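PDB 3C8T: fumarate lyase from Mesorhizobium sp., which is of unknown function but belongs to the largely helical fumarate lyase superfamily and forms a four-chain assembly. Local coordinates for residues Val187-Gly192 with Val219-His225; Thr103-Asp109 with Glu312-Trp318. One frame throughout, in Å; residues are numbered along the deposited sequence.

How the contacts relate
From the N terminus, the chain first reaches 103-109, the start of helix 104-140. It passes through helix 160-185 to the loop 187-192, and contact 1 then closes a short loop around helix 204-215 by bringing 219-225 back alongside. Helix 229-255 follows, and only at 312-318, leading into helix 315-344, does contact 2 close its far longer loop. Contact 1 is therefore nested inside contact 2. Their centres lie about 11 Å apart and they touch directly: His225 NE2 is 2.6 Å from Asp106 OD1, a probable hydrogen bond, and Glu189 OE2 is 2.5 Å from Asp109 OD2, two like charges. Interhelix loops and two helix starts are thus joined, and both contacts reach the second subunit.

Contact 1 (Val187-Gly192 with Val219-His225); sequences VVEFSG and VPSITWH
Two loops without regular structure, flanking helix 204-215, run in roughly the same direction, the first largely extended up to Phe190, the second bowed; the CA atoms of Val187 and Val219 lie 5.3 Å apart, those of Ser191 and Thr223 5.9 Å. Val219 C lies 4.0 Å from Val187 CG1. Pro220 (phi/psi -67/156), compactly apolar, sets CD 3.7 Å from Val188 CG1 and 4.0 Å from Val187 CB. The chain bends away at Ser221 (helical, -63/-36) and returns at Thr223, which packs on Tyr162 of the second subunit and sets OG1 2.7 Å from Ser191 OG (chi1 m). From Trp224 (chi1 p), NE1 donates to Val188 O (2.9 Å, 165°) and backbone N to Glu189 OE1 (3.0 Å, 171°). Glu189 (chi1 t) is long enough to lay OE2 over the indole face, 3.2 Å from Trp224 CD2. His225 (chi1 m) places CE1 edge-on, 3.0 Å from Gly192 O; glycine suits the positive phi of 75°. His225 NE2 bonds Asp106, pinning these loops to the start of helix 104-140. Both N-H donors of Trp224 are satisfied, but Glu189 OE2 crowds the Asp109 carboxylate beside a weak, long ion pair to Arg228, so the acids probably share a proton.

Contact 2 (Thr103-Asp109 with Glu312-Trp318); sequences TTQDIMD and ERATGPW
This is a buried side-chain contact between the N-terminal ends of two long helices, 104-140 and 315-344, in the helical fold of the fumarate lyase superfamily. Active sites in this superfamily are generally assembled from several subunits, and the Thr-Thr-Gln-Asp run at 103-106 resembles one of its recurring sequence regions, so the contact probably lies near such a site; it does touch two other subunits.

Thr103 is the N-cap residue of the first helix (phi/psi -110/163), though its side chain makes no capping bond, and helical angles follow from Thr104. Thr103 N donates to Asp106 OD2 (3.2 Å), a short acidic side chain well suited to a helix's first turn. In the second segment the Arg313 backbone is extended and beta-like (-180/132), Ala314 occupies the N-cap position, and Trp318 N closes the first turn on Ala314 O at 3.1 Å.

The nearest CA atoms, those of Gln105 and Arg313, are 8.6 Å apart, so long side chains must span the gap. Gln105 (chi1 and chi2 t) reaches across, with NE2 bonded to His225 O. Trp318 (chi1 t) turns its broad ring toward the first helix: Gln105 CG sits 3.9 Å from the centroid of the Trp318 six-membered ring, 25° off the normal, a CH-pi contact. Flexible Met108 adds an oblique Met-aromatic contact, SD lying 3.9 Å from Trp318 CH2. Arg313 (chi1 and chi2 t, chi3 m) also sends NH1 to Ala193 O, while Glu312 turns away to Lys163 of the second subunit. The one hydrogen bond joining the segments runs from Arg313 NE to Gln105 OE1, 2.6 Å long with an N-H...O angle of 159°.

Contact 1 (Val187-Gly192 with Val219-His225)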
# COMPACT_ATOMS: atom_id res chain seq x y z
N VAL A 187 13.61 -1.96 24.38
CA VAL A 187 14.12 -3.13 25.07
C VAL A 187 15.36 -3.56 24.35
O VAL A 187 15.53 -3.32 23.16
CB VAL A 187 13.10 -4.35 25.12
CG1 VAL A 187 11.93 -4.05 26.03
CG2 VAL A 187 12.61 -4.76 23.75
N VAL A 188 16.27 -4.17 25.11
CA VAL A 188 17.56 -4.66 24.61
C VAL A 188 17.31 -5.83 23.66
O VAL A 188 16.32 -6.57 23.81
CB VAL A 188 18.47 -5.08 25.83
CG1 VAL A 188 18.19 -6.54 26.35
CG2 VAL A 188 19.91 -4.93 25.48
N GLU A 189 18.20 -6.00 22.68
CA GLU A 189 18.27 -7.30 22.02
C GLU A 189 19.63 -7.97 22.33
O GLU A 189 20.67 -7.46 21.90
CB GLU A 189 18.10 -7.20 20.50
CG GLU A 189 18.12 -8.57 19.84
CD GLU A 189 16.74 -9.15 19.66
OE1 GLU A 189 16.35 -9.95 20.52
OE2 GLU A 189 16.04 -8.79 18.69
N PHE A 190 19.61 -9.08 23.07
CA PHE A 190 20.82 -9.88 23.23
C PHE A 190 20.48 -11.35 23.40
O PHE A 190 20.07 -11.80 24.50
CB PHE A 190 21.68 -9.38 24.41
CG PHE A 190 22.97 -10.12 24.54
CD1 PHE A 190 24.00 -9.92 23.62
CD2 PHE A 190 23.15 -11.05 25.58
CE1 PHE A 190 25.19 -10.62 23.72
CE2 PHE A 190 24.31 -11.77 25.69
CZ PHE A 190 25.35 -11.57 24.78
N SER A 191 20.58 -12.09 22.29
CA SER A 191 20.16 -13.50 22.32
C SER A 191 21.03 -14.43 21.50
O SER A 191 20.79 -15.63 21.49
CB SER A 191 18.70 -13.66 21.87
OG SER A 191 17.80 -13.13 22.84
N GLY A 192 22.03 -13.91 20.82
CA GLY A 192 22.94 -14.76 20.11
C GLY A 192 22.38 -15.35 18.83
O GLY A 192 21.23 -15.07 18.45
N VAL A 219 13.96 -5.16 29.48
CA VAL A 219 14.32 -6.52 29.14
C VAL A 219 13.14 -7.11 28.37
O VAL A 219 12.01 -7.07 28.85
CB VAL A 219 14.58 -7.37 30.43
CG1 VAL A 219 14.91 -8.85 30.11
CG2 VAL A 219 15.71 -6.76 31.31
N PRO A 220 13.38 -7.67 27.16
CA PRO A 220 12.29 -8.31 26.41
C PRO A 220 11.81 -9.56 27.12
O PRO A 220 12.57 -10.19 27.90
CB PRO A 220 12.98 -8.71 25.10
CG PRO A 220 14.41 -8.96 25.47
CD PRO A 220 14.66 -7.79 26.43
N SER A 221 10.57 -9.96 26.85
CA SER A 221 10.07 -11.22 27.40
C SER A 221 10.89 -12.43 26.85
O SER A 221 11.15 -13.41 27.55
CB SER A 221 8.60 -11.40 27.05
OG SER A 221 8.38 -11.03 25.71
N ILE A 222 11.29 -12.31 25.57
CA ILE A 222 12.08 -13.30 24.85
C ILE A 222 12.65 -12.61 23.58
O ILE A 222 12.16 -11.54 23.12
CB ILE A 222 11.23 -14.59 24.51
CG1 ILE A 222 12.10 -15.77 24.02
CG2 ILE A 222 10.09 -14.26 23.50
CD1 ILE A 222 11.37 -17.13 24.08
N THR A 223 13.70 -13.23 23.04
CA THR A 223 14.32 -12.90 21.77
C THR A 223 13.31 -12.34 20.76
O THR A 223 12.21 -12.90 20.56
CB THR A 223 14.96 -14.18 21.19
OG1 THR A 223 15.80 -14.77 22.19
CG2 THR A 223 15.79 -13.88 19.90
N TRP A 224 13.66 -11.20 20.16
CA TRP A 224 12.77 -10.62 19.18
C TRP A 224 13.45 -10.44 17.81
O TRP A 224 13.06 -9.58 17.04
CB TRP A 224 12.10 -9.32 19.72
CG TRP A 224 13.04 -8.30 20.29
CD1 TRP A 224 13.60 -8.30 21.54
CD2 TRP A 224 13.53 -7.10 19.63
NE1 TRP A 224 14.40 -7.17 21.71
CE2 TRP A 224 14.35 -6.42 20.55
CE3 TRP A 224 13.31 -6.53 18.36
CZ2 TRP A 224 14.98 -5.21 20.24
CZ3 TRP A 224 13.94 -5.31 18.05
CH2 TRP A 224 14.75 -4.68 18.97
N HIS A 225 14.47 -11.26 17.52
CA HIS A 225 15.13 -11.27 16.21
C HIS A 225 14.05 -11.39 15.12
O HIS A 225 14.15 -10.77 14.07
CB HIS A 225 16.10 -12.44 16.09
CG HIS A 225 17.36 -12.31 16.91
ND1 HIS A 225 18.05 -13.40 17.38
CD2 HIS A 225 18.04 -11.22 17.33
CE1 HIS A 225 19.10 -12.99 18.07
NE2 HIS A 225 19.13 -11.67 18.04

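Contact 2 (Thr103-Asp109 with Glu312-Trp318)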
# COMPACT_ATOMS: atom_id res chain seq x y z
N THR A 103 25.58 -12.14 18.66
CA THR A 103 25.46 -12.21 17.21
C THR A 103 25.29 -10.76 16.65
O THR A 103 24.99 -9.80 17.39
CB THR A 103 24.32 -13.16 16.74
OG1 THR A 103 24.43 -13.38 15.32
CG2 THR A 103 22.92 -12.57 17.01
N THR A 104 25.52 -10.63 15.35
CA THR A 104 25.36 -9.37 14.63
C THR A 104 24.00 -8.67 14.84
O THR A 104 23.97 -7.47 15.20
CB THR A 104 25.68 -9.60 13.13
OG1 THR A 104 27.06 -9.89 13.04
CG2 THR A 104 25.36 -8.35 12.29
N GLN A 105 22.89 -9.39 14.66
CA GLN A 105 21.56 -8.77 14.90
C GLN A 105 21.31 -8.28 16.33
O GLN A 105 20.48 -7.35 16.57
CB GLN A 105 20.42 -9.70 14.46
CG GLN A 105 19.14 -8.95 14.16
CD GLN A 105 17.96 -9.87 13.87
OE1 GLN A 105 18.10 -11.10 13.83
NE2 GLN A 105 16.78 -9.28 13.69
N ASP A 106 22.00 -8.87 17.30
CA ASP A 106 21.92 -8.35 18.67
C ASP A 106 22.43 -6.92 18.72
O ASP A 106 21.78 -6.04 19.26
CB ASP A 106 22.74 -9.19 19.63
CG ASP A 106 22.18 -10.55 19.85
OD1 ASP A 106 20.97 -10.78 19.60
OD2 ASP A 106 22.95 -11.41 20.29
N ILE A 107 23.60 -6.69 18.15
CA ILE A 107 24.25 -5.39 18.21
C ILE A 107 23.50 -4.38 17.37
O ILE A 107 23.29 -3.23 17.81
CB ILE A 107 25.74 -5.42 17.78
CG1 ILE A 107 26.53 -6.52 18.52
CG2 ILE A 107 26.40 -4.05 18.04
CD1 ILE A 107 26.49 -6.48 20.07
N MET A 108 23.07 -4.81 16.17
CA MET A 108 22.30 -3.95 15.23
C MET A 108 20.89 -3.61 15.71
O MET A 108 20.47 -2.46 15.57
CB MET A 108 22.27 -4.58 13.84
CG MET A 108 23.65 -4.67 13.16
SD MET A 108 23.67 -5.34 11.46
CE MET A 108 22.99 -3.90 10.62
N ASP A 109 20.18 -4.58 16.31
CA ASP A 109 18.87 -4.34 16.91
C ASP A 109 18.97 -3.40 18.10
O ASP A 109 18.20 -2.44 18.24
CB ASP A 109 18.27 -5.66 17.43
CG ASP A 109 17.41 -6.39 16.39
OD1 ASP A 109 17.24 -5.91 15.26
OD2 ASP A 109 16.88 -7.48 16.72
N GLU A 312 14.37 -17.87 12.69
CA GLU A 312 15.11 -17.25 13.76
C GLU A 312 15.83 -15.99 13.25
O GLU A 312 16.34 -15.18 14.03
CB GLU A 312 16.04 -18.26 14.45
CG GLU A 312 15.30 -19.29 15.37
CD GLU A 312 14.20 -20.10 14.64
OE1 GLU A 312 14.53 -21.04 13.84
OE2 GLU A 312 13.01 -19.80 14.85
N ARG A 313 15.77 -15.79 11.94
CA ARG A 313 16.31 -14.58 11.25
C ARG A 313 16.02 -14.79 9.79
O ARG A 313 16.29 -15.88 9.23
CB ARG A 313 17.84 -14.44 11.42
CG ARG A 313 18.46 -13.06 10.99
CD ARG A 313 19.88 -12.86 11.62
NE ARG A 313 19.79 -12.97 13.08
CZ ARG A 313 20.35 -13.94 13.81
NH1 ARG A 313 21.14 -14.85 13.25
NH2 ARG A 313 20.14 -13.97 15.13
N ALA A 314 15.47 -13.77 9.17
CA ALA A 314 15.26 -13.77 7.72
C ALA A 314 15.74 -12.42 7.16
O ALA A 314 15.26 -11.35 7.56
CB ALA A 314 13.80 -14.04 7.40
N THR A 315 16.71 -12.48 6.27
CA THR A 315 17.42 -11.29 5.81
C THR A 315 16.53 -10.38 4.92
O THR A 315 16.53 -9.15 5.07
CB THR A 315 18.70 -11.73 5.13
OG1 THR A 315 18.41 -12.88 4.31
CG2 THR A 315 19.71 -12.17 6.20
N GLY A 316 15.72 -10.98 4.06
CA GLY A 316 14.77 -10.21 3.23
C GLY A 316 13.87 -9.30 4.07
O GLY A 316 13.96 -8.07 3.97
N PRO A 317 12.99 -9.91 4.92
CA PRO A 317 12.13 -9.08 5.77
C PRO A 317 12.93 -8.07 6.61
O PRO A 317 12.48 -6.94 6.80
CB PRO A 317 11.48 -10.12 6.71
CG PRO A 317 11.43 -11.37 5.89
CD PRO A 317 12.76 -11.35 5.14
N TRP A 318 14.08 -8.49 7.12
CA TRP A 318 14.85 -7.63 8.04
C TRP A 318 15.39 -6.40 7.29
O TRP A 318 15.35 -5.28 7.79
CB TRP A 318 15.95 -8.45 8.73
CG TRP A 318 16.86 -7.67 9.64
CD1 TRP A 318 16.53 -6.55 10.42
CD2 TRP A 318 18.23 -7.97 9.93
NE1 TRP A 318 17.63 -6.15 11.15
CE2 TRP A 318 18.69 -6.99 10.87
CE3 TRP A 318 19.12 -8.97 9.52
CZ2 TRP A 318 19.99 -6.97 11.37
CZ3 TRP A 318 20.44 -8.96 10.01
CH2 TRP A 318 20.86 -7.96 10.94